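Local coordinates for glutamate racemase (Escherichia coli, PDB 2JFN), which is a racemase-type enzyme of the Asp/Glu/hydantoin racemase family, built around two beta-sheets, with glutamic acid bound in the crystal, at residues 22-28 with 85-91; 82-86 with 244-250. All blocks are in the same frame, centred on the assembly; numbering follows the deposited sequence.

Interaction 1 (22-28 with 85-91); sequences PTVLVFD and LALAVVA. With GLU (glutamic acid), chain B.
At the C-terminal end of strand 22-28, GLU N of the bound glutamic acid donates to Asp28 OD2 (2.8 Å) and, weakly, to Asp28 OD1 (3.2 Å). Behind Asp28 the axes of parallel strands 22-28 and 87-90 approach to 4.6 Å at 15°, with Val24-Phe27 opposite Leu87-Val90. Leu25 N donates to Leu87 O (2.9 Å), Val89 N to Leu25 O (2.7 Å) and Phe27 N to Val89 O (2.8 Å). Before strand 87-90, Ala86 N reaches Thr23 O at 2.8 Å; at its end, Val90 centres an inverse gamma turn, and Ala91 N bonds weakly to Phe27 O (2.9 Å). Val24, Val26, Leu87 and Val89 share one face, with Val24 CG1 3.9 Å from Leu87 CD2. Leu25 and Phe27 (chi1 t) lie with Ala88 and Val90 on the other, beneath helix 65-82; Leu25 CD2 is 4.1 Å from Ala88 CB. In this parallel pair within a mixed alpha/beta sheet, side chains are apolar from Val24 to Phe27, so the charge of Asp28 emerges at the ligand's amino group.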
loop_
_atom_site.group_PDB
_atom_site.type_symbol
_atom_site.label_atom_id
_atom_site.label_comp_id
_atom_site.label_asym_id
_atom_site.label_seq_id
_atom_site.Cartn_x
_atom_site.Cartn_y
_atom_site.Cartn_z
ATOM N N PRO A 22 -11.271 -14.283 -12.214
ATOM C CA PRO A 22 -9.823 -14.231 -12.015
ATOM C C PRO A 22 -9.423 -13.959 -10.569
ATOM O O PRO A 22 -10.002 -13.115 -9.885
ATOM C CB PRO A 22 -9.368 -13.138 -12.985
ATOM C CG PRO A 22 -10.595 -12.314 -13.207
ATOM C CD PRO A 22 -11.695 -13.332 -13.255
ATOM N N THR A 23 -8.433 -14.715 -10.119
ATOM C CA THR A 23 -7.923 -14.610 -8.763
ATOM C C THR A 23 -6.854 -13.533 -8.695
ATOM O O THR A 23 -5.841 -13.598 -9.392
ATOM C CB THR A 23 -7.319 -15.956 -8.314
ATOM O OG1 THR A 23 -8.358 -16.943 -8.261
ATOM C CG2 THR A 23 -6.663 -15.821 -6.946
ATOM N N VAL A 24 -7.091 -12.539 -7.850
ATOM C CA VAL A 24 -6.150 -11.450 -7.677
ATOM C C VAL A 24 -5.665 -11.347 -6.240
ATOM O O VAL A 24 -6.461 -11.284 -5.302
ATOM C CB VAL A 24 -6.781 -10.103 -8.087
ATOM C CG1 VAL A 24 -5.852 -8.958 -7.727
ATOM C CG2 VAL A 24 -7.060 -10.106 -9.588
ATOM N N LEU A 25 -4.348 -11.330 -6.081
ATOM C CA LEU A 25 -3.742 -11.207 -4.767
ATOM C C LEU A 25 -3.339 -9.762 -4.525
ATOM O O LEU A 25 -2.752 -9.125 -5.397
ATOM C CB LEU A 25 -2.486 -12.080 -4.663
ATOM C CG LEU A 25 -1.573 -11.781 -3.468
ATOM C CD1 LEU A 25 -2.287 -12.134 -2.159
ATOM C CD2 LEU A 25 -0.269 -12.576 -3.603
ATOM N N VAL A 26 -3.679 -9.249 -3.348
ATOM C CA VAL A 26 -3.282 -7.908 -2.946
ATOM C C VAL A 26 -2.472 -8.151 -1.664
ATOM O O VAL A 26 -2.996 -8.695 -0.684
ATOM C CB VAL A 26 -4.492 -6.997 -2.648
ATOM C CG1 VAL A 26 -4.000 -5.623 -2.217
ATOM C CG2 VAL A 26 -5.376 -6.864 -3.906
ATOM N N PHE A 27 -1.196 -7.774 -1.695
ATOM C CA PHE A 27 -0.285 -7.977 -0.569
ATOM C C PHE A 27 0.264 -6.705 0.069
ATOM O O PHE A 27 0.513 -5.712 -0.609
ATOM C CB PHE A 27 0.914 -8.820 -1.017
ATOM C CG PHE A 27 2.031 -8.878 -0.002
ATOM C CD1 PHE A 27 1.985 -9.784 1.056
ATOM C CD2 PHE A 27 3.094 -7.983 -0.069
ATOM C CE1 PHE A 27 2.980 -9.796 2.034
ATOM C CE2 PHE A 27 4.097 -7.985 0.905
ATOM C CZ PHE A 27 4.039 -8.891 1.959
ATOM N N ASP A 28 0.457 -6.757 1.383
ATOM C CA ASP A 28 1.039 -5.654 2.144
ATOM C C ASP A 28 1.578 -6.225 3.439
ATOM O O ASP A 28 1.253 -7.353 3.814
ATOM C CB ASP A 28 0.008 -4.574 2.497
ATOM C CG ASP A 28 0.642 -3.392 3.231
ATOM O OD1 ASP A 28 0.017 -2.822 4.151
ATOM O OD2 ASP A 28 1.784 -3.030 2.883
ATOM N N LEU A 85 -2.716 -17.790 -9.339
ATOM C CA LEU A 85 -3.022 -16.364 -9.412
ATOM C C LEU A 85 -3.064 -15.813 -10.829
ATOM O O LEU A 85 -2.260 -16.187 -11.670
ATOM C CB LEU A 85 -1.983 -15.574 -8.610
ATOM C CG LEU A 85 -1.751 -15.984 -7.153
ATOM C CD1 LEU A 85 -0.591 -15.183 -6.560
ATOM C CD2 LEU A 85 -3.025 -15.766 -6.361
ATOM N N ALA A 86 -4.020 -14.932 -11.090
ATOM C CA ALA A 86 -4.116 -14.299 -12.395
ATOM C C ALA A 86 -3.218 -13.058 -12.337
ATOM O O ALA A 86 -2.632 -12.647 -13.334
ATOM C CB ALA A 86 -5.568 -13.897 -12.685
ATOM N N LEU A 87 -3.089 -12.482 -11.146
ATOM C CA LEU A 87 -2.280 -11.283 -10.966
ATOM C C LEU A 87 -2.068 -10.999 -9.484
ATOM O O LEU A 87 -2.911 -11.338 -8.654
ATOM C CB LEU A 87 -2.995 -10.096 -11.628
ATOM C CG LEU A 87 -2.501 -8.656 -11.461
ATOM C CD1 LEU A 87 -3.063 -7.819 -12.607
ATOM C CD2 LEU A 87 -2.947 -8.083 -10.115
ATOM N N ALA A 88 -0.939 -10.375 -9.163
ATOM C CA ALA A 88 -0.620 -10.020 -7.787
ATOM C C ALA A 88 -0.199 -8.556 -7.695
ATOM O O ALA A 88 0.521 -8.040 -8.556
ATOM C CB ALA A 88 0.496 -10.904 -7.259
ATOM N N VAL A 89 -0.656 -7.893 -6.641
ATOM C CA VAL A 89 -0.326 -6.494 -6.410
ATOM C C VAL A 89 0.464 -6.352 -5.120
ATOM O O VAL A 89 0.012 -6.778 -4.058
ATOM C CB VAL A 89 -1.594 -5.626 -6.270
ATOM C CG1 VAL A 89 -1.199 -4.162 -6.106
ATOM C CG2 VAL A 89 -2.506 -5.821 -7.474
ATOM N N VAL A 90 1.654 -5.773 -5.216
ATOM C CA VAL A 90 2.472 -5.540 -4.043
ATOM C C VAL A 90 2.053 -4.137 -3.612
ATOM O O VAL A 90 2.708 -3.154 -3.958
ATOM C CB VAL A 90 3.973 -5.567 -4.396
ATOM C CG1 VAL A 90 4.812 -5.352 -3.144
ATOM C CG2 VAL A 90 4.329 -6.917 -5.036
ATOM N N ALA A 91 0.934 -4.055 -2.894
ATOM C CA ALA A 91 0.386 -2.774 -2.436
ATOM C C ALA A 91 1.113 -2.343 -1.179
ATOM O O ALA A 91 0.502 -2.126 -0.132
ATOM C CB ALA A 91 -1.104 -2.919 -2.167
HETATM N N GLU B . 1.923 -0.293 3.607
HETATM C CA GLU B . 3.218 0.297 3.958
HETATM C C GLU B . 3.954 0.645 2.679
HETATM O O GLU B . 3.303 1.094 1.667
HETATM C CB GLU B . 4.033 -0.702 4.793
HETATM C CG GLU B . 4.669 0.005 6.012
HETATM C CD GLU B . 5.713 -0.884 6.675
HETATM O OE1 GLU B . 6.698 -0.377 7.206
HETATM O OE2 GLU B . 5.577 -2.111 6.694
HETATM O OXT GLU B . 5.219 0.504 2.608
#

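Interaction 2 (82-86 with 244-250); sequences RYPLA and PDAKSAD
Tyr83 is the first residue to leave helical conformation after helix 65-82, and its side chain (chi1 m, chi2 95°) extends toward segment 244-250 so that OH donates a hydrogen bond to Asp250 OD2 at 2.7 Å. Asp250 is also m, with chi2 near -9°, and its OD2 lies at the edge of the tyrosine ring, near the ring plane. Between them Ser248, in the t rotamer, sets OG 3.7 Å from Tyr83 CE2 while accepting from Asp250 N at 3.1 Å, an ST turn, after which the Asp250 carboxylate faces the phenol. His48 meets the Tyr83 ring edge-to-face. The contact joins the loop between helix 65-82 and strand 87-90 to the short strand 247-248, the antiparallel partner of strand 21-28 in an otherwise parallel sheet. The path from Tyr83 to Ala86 and that from Pro244 to Asp250 diverge by 136°, and no backbone hydrogen bond links them. At the other end Ala246 points its methyl into the loop: CB is 4.0 Å from Pro84 CB, 3.5 Å from Leu85 C and 4.2 Å from Ala86 CB, with the CA atoms of Ala86 and Ala246 4.8 Å apart. Ala246 follows an inverse gamma turn centred on Asp245, closed by Ala246 N to Pro244 O at 2.7 Å. The C-gamma-endo ring of Pro244 lies along the loop carbonyls, CD 3.5 Å from Ala86 O and CG 3.8 Å from Leu85 O. The CA-to-CB bond of Leu85 points away from 244-250; its side chain (m, t) packs on Thr23, Leu25 and Ile50.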
loop_
_atom_site.group_PDB
_atom_site.type_symbol
_atom_site.label_atom_id
_atom_site.label_comp_id
_atom_site.label_asym_id
_atom_site.label_seq_id
_atom_site.Cartn_x
_atom_site.Cartn_y
_atom_site.Cartn_z
ATOM N N ARG A 82 -2.014 -22.159 -2.651
ATOM C CA ARG A 82 -3.413 -22.243 -2.255
ATOM C C ARG A 82 -4.320 -21.956 -3.452
ATOM O O ARG A 82 -5.349 -22.613 -3.635
ATOM C CB ARG A 82 -3.708 -21.248 -1.124
ATOM C CG ARG A 82 -3.122 -21.649 0.233
ATOM C CD ARG A 82 -3.762 -22.944 0.740
ATOM N NE ARG A 82 -5.183 -22.755 1.030
ATOM C CZ ARG A 82 -5.659 -22.313 2.192
ATOM N NH1 ARG A 82 -4.827 -22.021 3.181
ATOM N NH2 ARG A 82 -6.966 -22.148 2.359
ATOM N N TYR A 83 -3.938 -20.975 -4.265
ATOM C CA TYR A 83 -4.717 -20.609 -5.448
ATOM C C TYR A 83 -3.858 -20.090 -6.591
ATOM O O TYR A 83 -3.023 -19.206 -6.392
ATOM C CB TYR A 83 -5.732 -19.498 -5.139
ATOM C CG TYR A 83 -6.880 -19.855 -4.228
ATOM C CD1 TYR A 83 -6.819 -19.592 -2.863
ATOM C CD2 TYR A 83 -8.047 -20.422 -4.739
ATOM C CE1 TYR A 83 -7.894 -19.879 -2.029
ATOM C CE2 TYR A 83 -9.127 -20.712 -3.913
ATOM C CZ TYR A 83 -9.045 -20.439 -2.564
ATOM O OH TYR A 83 -10.115 -20.725 -1.743
ATOM N N PRO A 84 -4.035 -20.644 -7.801
ATOM C CA PRO A 84 -3.241 -20.143 -8.925
ATOM C C PRO A 84 -3.658 -18.672 -9.034
ATOM O O PRO A 84 -4.827 -18.345 -8.833
ATOM C CB PRO A 84 -3.748 -20.974 -10.098
ATOM C CG PRO A 84 -4.040 -22.305 -9.444
ATOM C CD PRO A 84 -4.740 -21.890 -8.162
ATOM N N LEU A 85 -2.716 -17.790 -9.339
ATOM C CA LEU A 85 -3.022 -16.364 -9.412
ATOM C C LEU A 85 -3.064 -15.813 -10.829
ATOM O O LEU A 85 -2.260 -16.187 -11.670
ATOM C CB LEU A 85 -1.983 -15.574 -8.610
ATOM C CG LEU A 85 -1.751 -15.984 -7.153
ATOM C CD1 LEU A 85 -0.591 -15.183 -6.560
ATOM C CD2 LEU A 85 -3.025 -15.766 -6.361
ATOM N N ALA A 86 -4.020 -14.932 -11.090
ATOM C CA ALA A 86 -4.116 -14.299 -12.395
ATOM C C ALA A 86 -3.218 -13.058 -12.337
ATOM O O ALA A 86 -2.632 -12.647 -13.334
ATOM C CB ALA A 86 -5.568 -13.897 -12.685
ATOM N N PRO A 244 -2.930 -14.770 -16.907
ATOM C CA PRO A 244 -3.285 -16.121 -17.349
ATOM C C PRO A 244 -4.680 -16.449 -16.822
ATOM O O PRO A 244 -5.162 -15.801 -15.890
ATOM C CB PRO A 244 -2.196 -16.987 -16.717
ATOM C CG PRO A 244 -1.885 -16.244 -15.438
ATOM C CD PRO A 244 -1.843 -14.808 -15.909
ATOM N N ASP A 245 -5.328 -17.447 -17.417
ATOM C CA ASP A 245 -6.674 -17.849 -17.015
ATOM C C ASP A 245 -6.710 -18.565 -15.663
ATOM O O ASP A 245 -7.001 -19.761 -15.594
ATOM C CB ASP A 245 -7.288 -18.764 -18.088
ATOM C CG ASP A 245 -8.762 -19.035 -17.850
ATOM O OD1 ASP A 245 -9.281 -20.047 -18.369
ATOM O OD2 ASP A 245 -9.415 -18.231 -17.155
ATOM N N ALA A 246 -6.420 -17.834 -14.588
ATOM C CA ALA A 246 -6.432 -18.402 -13.242
ATOM C C ALA A 246 -7.633 -17.833 -12.494
ATOM O O ALA A 246 -7.621 -16.677 -12.068
ATOM C CB ALA A 246 -5.136 -18.051 -12.513
ATOM N N LYS A 247 -8.666 -18.651 -12.324
ATOM C CA LYS A 247 -9.882 -18.202 -11.659
ATOM C C LYS A 247 -10.445 -19.195 -10.651
ATOM O O LYS A 247 -10.101 -20.374 -10.660
ATOM C CB LYS A 247 -10.947 -17.898 -12.713
ATOM C CG LYS A 247 -11.214 -19.059 -13.661
ATOM C CD LYS A 247 -12.223 -18.677 -14.739
ATOM C CE LYS A 247 -12.383 -19.791 -15.762
ATOM N NZ LYS A 247 -12.838 -21.058 -15.123
ATOM N N SER A 248 -11.332 -18.705 -9.793
ATOM C CA SER A 248 -11.963 -19.529 -8.775
ATOM C C SER A 248 -13.355 -18.993 -8.441
ATOM O O SER A 248 -13.638 -17.809 -8.630
ATOM C CB SER A 248 -11.094 -19.548 -7.510
ATOM O OG SER A 248 -11.732 -20.240 -6.454
ATOM N N ALA A 249 -14.221 -19.871 -7.945
ATOM C CA ALA A 249 -15.569 -19.468 -7.575
ATOM C C ALA A 249 -15.661 -19.283 -6.061
ATOM O O ALA A 249 -16.685 -18.839 -5.544
ATOM C CB ALA A 249 -16.586 -20.511 -8.051
ATOM N N ASP A 250 -14.585 -19.619 -5.352
ATOM C CA ASP A 250 -14.564 -19.472 -3.900
ATOM C C ASP A 250 -14.722 -18.003 -3.525
ATOM O O ASP A 250 -14.425 -17.113 -4.323
ATOM C CB ASP A 250 -13.252 -20.011 -3.309
ATOM C CG ASP A 250 -13.138 -21.524 -3.412
ATOM O OD1 ASP A 250 -14.138 -22.178 -3.780
ATOM O OD2 ASP A 250 -12.048 -22.065 -3.117
#

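The two contacts, their centres about 10 Å apart, share Leu85 and Ala86 and meet around Thr23. The backbone of Thr23 serves both neighbours: its O takes the bond from Ala86 in interaction 1, while Thr23 N lies 2.9 Å from Ala246 O, a probable hydrogen bond to a residue of interaction 2. Pro84 O packs 3.5 Å from Thr23 CB in the same corner. Interaction 2 thus closes the N-terminal end of the strand pair. The ligand lies at the far end: the CA atoms of Thr23 and Asp28 are 16.7 Å apart, and Asp28 belongs to the glutamic acid pocket. Val89, midway along interaction 1, has its side chain about 7 Å from the bound UDP-N-acetylmuramoyl-L-alanine.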